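PDB 2UVF: exopolygalacturonase from Yersinia enterocolitica, which probably hydrolyses the polygalacturonic acid backbone of pectin from a chain end, as a family 28 glycoside hydrolase with exo-activity. Local coordinates for residues 53-58 against 144-149; 61-66 against 109-114; 215-220 against 243-248. One frame throughout, in Å; residues are numbered along the deposited sequence.

How the contacts relate
Residues 53-58 lie early in the fibronectin type III domain, and contact 1 sets them against 144-149, near that domain's end; 85 residues lie between. Contact 2, 61-66 against 109-114, closes a shorter loop nested inside this one. The two touch: Trp57 N lies 3.2 Å from Gln113 O, a probable hydrogen bond, so the strand of contact 1 runs on into the neighbourhood of contact 2. Contact 1 joins the domain's two sheets, while contact 2 joins two of its loops beside the catalytic domain. Contact 3 follows in series within the parallel beta-helix, closing a loop of 22 residues and packing strand 215-219 against strand 245-247 and the turn before it.

Contact 1. Residues 53-58 against 144-149; sequences IVLVWK and KPITAK
Leu55 and Ile146 meet across the gap between two beta sheets, their side chains sliding past each other in opposite directions until Leu55 CD2 lies 3.8 Å from Ile146 CD1. Branched aliphatic residues suit this place because each can push a methyl group to the middle of a wide gap: Leu55 CA and Ile146 CA are 9.7 Å apart. Ile146 sets CG1 between its backbone N and carbonyl carbon (chi1 71°) and extends from there to present CD1 to the leucine.

Beside this pair, Ile53 reaches over Ala148. Ile53 CD1 is 4.3 Å from Ala148 CB and 3.8 Å from Ala148 O, both van der Waals contacts. Alanine offers only a short side chain, and here Ile53 CA and Ala148 CA come closer, to 8.0 Å.

No hydrogen bond crosses between the segments. The backbone of 53-58 pairs instead within its own sheet, for example Leu55 with Phe115, while Leu41 and Phe128 also pack on Leu55. This is the face-to-face packing of a fibronectin type III sandwich, in which strand 146-149 lies at the edge of the four-stranded sheet. The side-chain contacts are apolar, so the two sheets are held here by the packing of methyl groups.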
loop_
_atom_site.group_PDB
_atom_site.type_symbol
_atom_site.label_atom_id
_atom_site.label_comp_id
_atom_site.label_asym_id
_atom_site.label_seq_id
_atom_site.Cartn_x
_atom_site.Cartn_y
_atom_site.Cartn_z
ATOM N N ILE A 53 2.926 14.460 -17.549
ATOM C CA ILE A 53 2.634 14.957 -16.207
ATOM C C ILE A 53 1.393 14.206 -15.709
ATOM O O ILE A 53 0.449 13.988 -16.479
ATOM C CB ILE A 53 2.399 16.509 -16.205
ATOM C CG1 ILE A 53 3.664 17.247 -16.680
ATOM C CG2 ILE A 53 1.937 17.021 -14.816
ATOM C CD1 ILE A 53 3.437 18.710 -17.135
ATOM N N VAL A 54 1.421 13.787 -14.440
ATOM C CA VAL A 54 0.265 13.183 -13.763
ATOM C C VAL A 54 -0.410 14.216 -12.842
ATOM O O VAL A 54 0.254 14.851 -12.018
ATOM C CB VAL A 54 0.664 11.904 -12.948
ATOM C CG1 VAL A 54 -0.571 11.212 -12.350
ATOM C CG2 VAL A 54 1.435 10.915 -13.811
ATOM N N LEU A 55 -1.727 14.365 -12.984
ATOM C CA LEU A 55 -2.526 15.245 -12.126
ATOM C C LEU A 55 -3.438 14.466 -11.181
ATOM O O LEU A 55 -3.995 13.433 -11.551
ATOM C CB LEU A 55 -3.398 16.182 -12.975
ATOM C CG LEU A 55 -2.769 17.083 -14.048
ATOM C CD1 LEU A 55 -3.840 17.498 -15.072
ATOM C CD2 LEU A 55 -2.077 18.291 -13.432
ATOM N N VAL A 56 -3.584 14.967 -9.956
ATOM C CA VAL A 56 -4.560 14.443 -9.007
ATOM C C VAL A 56 -5.253 15.597 -8.307
ATOM O O VAL A 56 -4.773 16.724 -8.343
ATOM C CB VAL A 56 -3.942 13.469 -7.947
ATOM C CG1 VAL A 56 -3.226 12.294 -8.609
ATOM C CG2 VAL A 56 -3.039 14.199 -6.990
ATOM N N TRP A 57 -6.375 15.310 -7.658
ATOM C CA TRP A 57 -7.179 16.333 -7.008
ATOM C C TRP A 57 -8.041 15.648 -5.996
ATOM O O TRP A 57 -8.271 14.439 -6.109
ATOM C CB TRP A 57 -8.082 17.082 -8.027
ATOM C CG TRP A 57 -8.985 16.176 -8.813
ATOM C CD1 TRP A 57 -10.248 15.764 -8.465
ATOM C CD2 TRP A 57 -8.691 15.550 -10.076
ATOM N NE1 TRP A 57 -10.747 14.911 -9.428
ATOM C CE2 TRP A 57 -9.822 14.774 -10.432
ATOM C CE3 TRP A 57 -7.583 15.567 -10.940
ATOM C CZ2 TRP A 57 -9.873 14.017 -11.613
ATOM C CZ3 TRP A 57 -7.640 14.809 -12.123
ATOM C CH2 TRP A 57 -8.777 14.050 -12.444
ATOM N N LYS A 58 -8.525 16.417 -5.027
ATOM C CA LYS A 58 -9.552 15.955 -4.091
ATOM C C LYS A 58 -10.977 15.842 -4.671
ATOM O O LYS A 58 -11.489 16.749 -5.359
ATOM C CB LYS A 58 -9.569 16.839 -2.848
ATOM C CG LYS A 58 -8.337 16.644 -1.962
ATOM C CD LYS A 58 -8.389 17.484 -0.669
ATOM C CE LYS A 58 -9.467 17.020 0.314
ATOM N NZ LYS A 58 -9.237 15.629 0.766
ATOM N N LYS A 144 -8.904 26.004 -9.085
ATOM C CA LYS A 144 -7.802 26.959 -9.200
ATOM C C LYS A 144 -6.776 26.333 -10.152
ATOM O O LYS A 144 -6.561 25.113 -10.119
ATOM C CB LYS A 144 -7.178 27.277 -7.839
ATOM C CG LYS A 144 -8.112 27.990 -6.868
ATOM C CD LYS A 144 -7.401 29.158 -6.159
ATOM C CE LYS A 144 -8.144 29.610 -4.903
ATOM N NZ LYS A 144 -8.164 28.545 -3.848
ATOM N N PRO A 145 -6.167 27.147 -11.034
ATOM C CA PRO A 145 -5.220 26.544 -11.962
ATOM C C PRO A 145 -3.910 26.096 -11.306
ATOM O O PRO A 145 -3.562 26.549 -10.207
ATOM C CB PRO A 145 -4.945 27.673 -12.966
ATOM C CG PRO A 145 -5.256 28.913 -12.252
ATOM C CD PRO A 145 -6.323 28.599 -11.257
ATOM N N ILE A 146 -3.208 25.188 -11.970
ATOM C CA ILE A 146 -1.821 24.930 -11.646
ATOM C C ILE A 146 -0.995 25.009 -12.921
ATOM O O ILE A 146 -1.451 24.629 -14.007
ATOM C CB ILE A 146 -1.565 23.577 -10.852
ATOM C CG1 ILE A 146 -1.776 22.334 -11.720
ATOM C CG2 ILE A 146 -2.390 23.507 -9.565
ATOM C CD1 ILE A 146 -1.039 21.114 -11.177
ATOM N N THR A 147 0.208 25.549 -12.780
ATOM C CA THR A 147 1.217 25.497 -13.825
ATOM C C THR A 147 2.210 24.426 -13.404
ATOM O O THR A 147 2.586 24.345 -12.222
ATOM C CB THR A 147 1.957 26.842 -13.956
ATOM O OG1 THR A 147 1.094 27.904 -13.521
ATOM C CG2 THR A 147 2.429 27.087 -15.397
ATOM N N ALA A 148 2.619 23.597 -14.361
ATOM C CA ALA A 148 3.622 22.577 -14.107
ATOM C C ALA A 148 4.531 22.396 -15.313
ATOM O O ALA A 148 4.076 22.355 -16.464
ATOM C CB ALA A 148 2.971 21.261 -13.714
ATOM N N LYS A 149 5.824 22.278 -15.034
ATOM C CA LYS A 149 6.824 22.163 -16.078
ATOM C C LYS A 149 7.361 20.739 -16.176
ATOM O O LYS A 149 7.748 20.138 -15.169
ATOM C CB LYS A 149 7.965 23.164 -15.818
ATOM C CG LYS A 149 8.832 23.490 -17.038
ATOM C CD LYS A 149 9.731 24.692 -16.782
ATOM C CE LYS A 149 11.003 24.317 -16.017
ATOM N NZ LYS A 149 12.069 23.780 -16.916
#

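Contact 2. Residues 61-66 against 109-114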
loop_
_atom_site.group_PDB
_atom_site.type_symbol
_atom_site.label_atom_id
_atom_site.label_comp_id
_atom_site.label_asym_id
_atom_site.label_seq_id
_atom_site.Cartn_x
_atom_site.Cartn_y
_atom_site.Cartn_z
ATOM N N GLU A 61 -16.482 14.535 0.202
ATOM C CA GLU A 61 -17.080 13.454 0.986
ATOM C C GLU A 61 -18.285 12.810 0.288
ATOM O O GLU A 61 -18.472 11.593 0.335
ATOM C CB GLU A 61 -17.505 14.003 2.337
ATOM C CG GLU A 61 -17.927 12.972 3.354
ATOM C CD GLU A 61 -18.157 13.601 4.707
ATOM O OE1 GLU A 61 -18.975 14.548 4.795
ATOM O OE2 GLU A 61 -17.523 13.161 5.688
ATOM N N ASP A 62 -19.090 13.646 -0.359
ATOM C CA ASP A 62 -20.357 13.244 -0.965
ATOM C C ASP A 62 -20.258 13.443 -2.471
ATOM O O ASP A 62 -20.236 14.584 -2.953
ATOM C CB ASP A 62 -21.485 14.101 -0.367
ATOM C CG ASP A 62 -22.858 13.844 -1.007
ATOM O OD1 ASP A 62 -23.062 12.827 -1.722
ATOM O OD2 ASP A 62 -23.746 14.689 -0.780
ATOM N N THR A 63 -20.186 12.331 -3.205
ATOM C CA THR A 63 -20.006 12.364 -4.653
ATOM C C THR A 63 -21.261 11.874 -5.372
ATOM O O THR A 63 -21.222 11.548 -6.556
ATOM C CB THR A 63 -18.769 11.515 -5.106
ATOM O OG1 THR A 63 -18.991 10.139 -4.797
ATOM C CG2 THR A 63 -17.489 11.970 -4.418
ATOM N N ARG A 64 -22.376 11.831 -4.649
ATOM C CA ARG A 64 -23.652 11.344 -5.181
ATOM C C ARG A 64 -24.045 11.914 -6.549
ATOM O O ARG A 64 -24.685 11.221 -7.359
ATOM C CB ARG A 64 -24.776 11.603 -4.179
ATOM C CG ARG A 64 -24.867 10.565 -3.079
ATOM C CD ARG A 64 -26.048 10.816 -2.143
ATOM N NE ARG A 64 -25.806 11.923 -1.214
ATOM C CZ ARG A 64 -26.771 12.582 -0.571
ATOM N NH1 ARG A 64 -28.039 12.253 -0.772
ATOM N NH2 ARG A 64 -26.478 13.571 0.262
ATOM N N LYS A 65 -23.669 13.171 -6.809
ATOM C CA LYS A 65 -24.094 13.852 -8.030
ATOM C C LYS A 65 -22.945 14.013 -9.042
ATOM O O LYS A 65 -23.170 14.400 -10.195
ATOM C CB LYS A 65 -24.767 15.192 -7.689
ATOM C CG LYS A 65 -25.589 15.167 -6.362
ATOM C CD LYS A 65 -26.574 16.340 -6.207
ATOM C CE LYS A 65 -27.893 16.099 -6.968
ATOM N NZ LYS A 65 -28.573 17.390 -7.343
ATOM N N ILE A 66 -21.724 13.687 -8.616
ATOM C CA ILE A 66 -20.540 13.794 -9.468
ATOM C C ILE A 66 -20.299 12.442 -10.129
ATOM O O ILE A 66 -20.105 11.444 -9.445
ATOM C CB ILE A 66 -19.281 14.245 -8.652
ATOM C CG1 ILE A 66 -19.614 15.484 -7.805
ATOM C CG2 ILE A 66 -18.083 14.511 -9.582
ATOM C CD1 ILE A 66 -18.708 15.725 -6.601
ATOM N N LYS A 109 -20.677 3.838 -6.104
ATOM C CA LYS A 109 -19.922 4.141 -7.320
ATOM C C LYS A 109 -18.824 5.164 -7.039
ATOM O O LYS A 109 -19.091 6.319 -6.730
ATOM C CB LYS A 109 -20.845 4.630 -8.450
ATOM C CG LYS A 109 -22.009 3.675 -8.809
ATOM C CD LYS A 109 -23.185 4.498 -9.389
ATOM C CE LYS A 109 -24.485 3.690 -9.518
ATOM N NZ LYS A 109 -25.220 3.571 -8.219
ATOM N N ILE A 110 -17.579 4.727 -7.169
ATOM C CA ILE A 110 -16.428 5.587 -6.933
ATOM C C ILE A 110 -16.213 6.555 -8.101
ATOM O O ILE A 110 -16.701 6.332 -9.200
ATOM C CB ILE A 110 -15.155 4.752 -6.609
ATOM C CG1 ILE A 110 -14.688 3.938 -7.821
ATOM C CG2 ILE A 110 -15.413 3.830 -5.404
ATOM C CD1 ILE A 110 -13.249 3.439 -7.731
ATOM N N VAL A 111 -15.486 7.636 -7.843
ATOM C CA VAL A 111 -15.114 8.584 -8.880
ATOM C C VAL A 111 -13.595 8.584 -9.073
ATOM O O VAL A 111 -12.842 8.252 -8.153
ATOM C CB VAL A 111 -15.671 10.006 -8.569
ATOM C CG1 VAL A 111 -17.226 10.004 -8.622
ATOM C CG2 VAL A 111 -15.153 10.544 -7.202
ATOM N N MET A 112 -13.143 8.918 -10.279
ATOM C CA MET A 112 -11.700 9.065 -10.546
ATOM C C MET A 112 -11.167 10.415 -10.050
ATOM O O MET A 112 -11.884 11.419 -10.069
ATOM C CB MET A 112 -11.374 8.837 -12.024
ATOM C CG MET A 112 -11.766 7.443 -12.561
ATOM S SD MET A 112 -10.776 6.035 -11.924
ATOM C CE MET A 112 -11.808 5.451 -10.597
ATOM N N GLN A 113 -9.913 10.414 -9.584
ATOM C CA GLN A 113 -9.251 11.587 -8.982
ATOM C C GLN A 113 -7.865 11.787 -9.613
ATOM O O GLN A 113 -7.033 12.515 -9.090
ATOM C CB GLN A 113 -9.096 11.396 -7.479
ATOM C CG GLN A 113 -10.399 11.341 -6.695
ATOM C CD GLN A 113 -10.187 10.981 -5.244
ATOM O OE1 GLN A 113 -10.645 9.940 -4.771
ATOM N NE2 GLN A 113 -9.493 11.844 -4.524
ATOM N N ASN A 114 -7.621 11.125 -10.738
ATOM C CA ASN A 114 -6.337 11.219 -11.427
ATOM C C ASN A 114 -6.521 11.279 -12.935
ATOM O O ASN A 114 -7.481 10.723 -13.466
ATOM C CB ASN A 114 -5.393 10.062 -11.034
ATOM C CG ASN A 114 -5.795 8.731 -11.655
ATOM O OD1 ASN A 114 -6.620 8.002 -11.090
ATOM N ND2 ASN A 114 -5.198 8.397 -12.814
#
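Thr63 and Val111 reach toward each other tip to tip, Thr63 CG2 coming to 3.9 Å from Val111 CG2. Thr63 turns OG1 between its backbone N and carbonyl carbon (chi1 64°), which leaves CG2 beside the N to meet the valine. A threonine suits this buried spot because one of its branches is apolar. The other methyl of the valine, Val111 CG1, packs 4.1 Å from Thr63 CB and also abuts Ile66 O at a close 3.3 Å.

The polar bonds lie within 61-66. Asp62 OD1 accepts Arg64 N at 3.2 Å, forming an Asx turn, and receives Arg64 NE at 2.9 Å from the opposite face of the carboxylate plane. Arg64 NH2 reaches Asp62 OD2 as well, a salt bridge in which NE and NH2 grip the carboxylate side-on. Ile66 N bonds to Thr63 O across the overlapping type I turn from Thr63 to Ile66.

Glu61 forms a salt bridge with Lys525 and Gln113 a hydrogen bond with Glu454, both reaching residues of the beta-helix; Asn455 also packs on Val111. No hydrogen bond joins the segments; they meet by van der Waals packing, the turn presenting the methyl of Thr63 and the carbonyl of Ile66 to Val111.

Contact 3. Residues 215-220 against 243-248; sequences AILLGS and SLINAI
Asn246 ND2 donates to two carbonyls, Ser243 O at 2.9 Å and Leu201 O, and thereby steadies the bend from which Leu244 reaches toward Gly219. The first of these bonds meets Ser243 O from above its carbonyl plane, 47° out. The return bond meets its acceptor better: Ser243 N gives its hydrogen to Asn246 OD1 at 3.0 Å, in the carbonyl plane and on a lone pair. Asparagine suits the place because its amide can donate and accept at once, serving both backbone groups of Ser243.

No hydrogen bond crosses between the segments; aliphatic groups pack on one another and on the backbone. Leu244 sets CG anti to its backbone N (chi1 -170°) and spreads its two methyls over the backbone of 215-220: Leu244 CD1 lies 3.6 Å from Gly219 CA, and Leu244 CD2 is 4.0 Å from Leu217 O. Glycine, having no side chain, lets the leucine come down onto the backbone. Leu217 CD2 meets Ile245 CD1 at 3.8 Å, the two side chains crossing obliquely, and it also comes within 4.2 Å of Leu244 CD2.

This buried cluster belongs to the parallel beta-helix of the catalytic domain. Strands 215-219 and 245-247 both pair with strand 194-202, and also with 268-270 and 334-339 respectively. Ile269 packs against both Leu244 and Ile245, while Met334 of strand 334-339 touches Ile245.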
loop_
_atom_site.group_PDB
_atom_site.type_symbol
_atom_site.label_atom_id
_atom_site.label_comp_id
_atom_site.label_asym_id
_atom_site.label_seq_id
_atom_site.Cartn_x
_atom_site.Cartn_y
_atom_site.Cartn_z
ATOM N N ALA A 215 11.111 -6.359 -19.578
ATOM C CA ALA A 215 12.182 -6.498 -18.570
ATOM C C ALA A 215 11.782 -7.269 -17.312
ATOM O O ALA A 215 10.763 -6.976 -16.703
ATOM C CB ALA A 215 12.721 -5.130 -18.164
ATOM N N ILE A 216 12.595 -8.245 -16.914
ATOM C CA ILE A 216 12.429 -8.909 -15.609
ATOM C C ILE A 216 13.723 -8.828 -14.813
ATOM O O ILE A 216 14.746 -9.407 -15.191
ATOM C CB ILE A 216 11.973 -10.385 -15.714
ATOM C CG1 ILE A 216 10.660 -10.501 -16.496
ATOM C CG2 ILE A 216 11.811 -11.008 -14.319
ATOM C CD1 ILE A 216 10.273 -11.937 -16.836
ATOM N N LEU A 217 13.667 -8.072 -13.719
ATOM C CA LEU A 217 14.712 -8.109 -12.714
ATOM C C LEU A 217 14.423 -9.251 -11.759
ATOM O O LEU A 217 13.517 -9.176 -10.908
ATOM C CB LEU A 217 14.850 -6.763 -11.988
ATOM C CG LEU A 217 16.004 -6.645 -10.977
ATOM C CD1 LEU A 217 17.380 -6.695 -11.654
ATOM C CD2 LEU A 217 15.855 -5.392 -10.127
ATOM N N LEU A 218 15.210 -10.316 -11.924
ATOM C CA LEU A 218 15.080 -11.544 -11.153
ATOM C C LEU A 218 16.073 -11.593 -9.972
ATOM O O LEU A 218 17.280 -11.450 -10.152
ATOM C CB LEU A 218 15.244 -12.782 -12.066
ATOM C CG LEU A 218 14.994 -14.191 -11.487
ATOM C CD1 LEU A 218 13.646 -14.322 -10.776
ATOM C CD2 LEU A 218 15.119 -15.272 -12.562
ATOM N N GLY A 219 15.554 -11.808 -8.770
ATOM C CA GLY A 219 16.400 -11.982 -7.608
ATOM C C GLY A 219 17.305 -13.185 -7.755
ATOM O O GLY A 219 16.911 -14.199 -8.341
ATOM N N SER A 220 18.535 -13.055 -7.258
ATOM C CA SER A 220 19.432 -14.200 -7.112
ATOM C C SER A 220 18.870 -15.051 -5.985
ATOM O O SER A 220 18.197 -14.544 -5.092
ATOM C CB SER A 220 20.851 -13.733 -6.786
ATOM O OG SER A 220 21.636 -14.791 -6.262
ATOM N N SER A 243 17.473 -5.887 0.628
ATOM C CA SER A 243 16.448 -6.257 -0.342
ATOM C C SER A 243 17.070 -6.346 -1.727
ATOM O O SER A 243 18.255 -6.047 -1.903
ATOM C CB SER A 243 15.331 -5.205 -0.341
ATOM O OG SER A 243 14.751 -5.070 0.952
ATOM N N LEU A 244 16.265 -6.732 -2.715
ATOM C CA LEU A 244 16.697 -6.737 -4.097
ATOM C C LEU A 244 17.059 -5.317 -4.552
ATOM O O LEU A 244 18.065 -5.110 -5.231
ATOM C CB LEU A 244 15.604 -7.344 -4.990
ATOM C CG LEU A 244 15.925 -7.662 -6.452
ATOM C CD1 LEU A 244 17.111 -8.646 -6.552
ATOM C CD2 LEU A 244 14.693 -8.201 -7.194
ATOM N N ILE A 245 16.231 -4.346 -4.175
ATOM C CA ILE A 245 16.497 -2.945 -4.488
ATOM C C ILE A 245 16.490 -2.158 -3.204
ATOM O O ILE A 245 15.579 -2.291 -2.379
ATOM C CB ILE A 245 15.483 -2.342 -5.506
ATOM C CG1 ILE A 245 15.548 -3.091 -6.837
ATOM C CG2 ILE A 245 15.728 -0.833 -5.708
ATOM C CD1 ILE A 245 14.241 -3.160 -7.558
ATOM N N ASN A 246 17.529 -1.352 -3.029
ATOM C CA ASN A 246 17.723 -0.615 -1.790
ATOM C C ASN A 246 17.983 0.859 -2.018
ATOM O O ASN A 246 18.582 1.236 -3.006
ATOM C CB ASN A 246 18.926 -1.173 -1.032
ATOM C CG ASN A 246 18.817 -2.630 -0.760
ATOM O OD1 ASN A 246 18.224 -3.030 0.228
ATOM N ND2 ASN A 246 19.416 -3.444 -1.618
ATOM N N ALA A 247 17.536 1.680 -1.079
ATOM C CA ALA A 247 18.113 3.004 -0.879
ATOM C C ALA A 247 18.376 3.134 0.621
ATOM O O ALA A 247 17.558 3.678 1.362
ATOM C CB ALA A 247 17.185 4.099 -1.396
ATOM N N ILE A 248 19.516 2.594 1.062
ATOM C CA ILE A 248 19.855 2.490 2.494
ATOM C C ILE A 248 21.247 3.054 2.777
ATOM O O ILE A 248 22.242 2.562 2.247
ATOM C CB ILE A 248 19.778 1.008 3.023
ATOM C CG1 ILE A 248 18.427 0.367 2.687
ATOM C CG2 ILE A 248 20.059 0.947 4.549
ATOM C CD1 ILE A 248 18.306 -1.113 2.997
#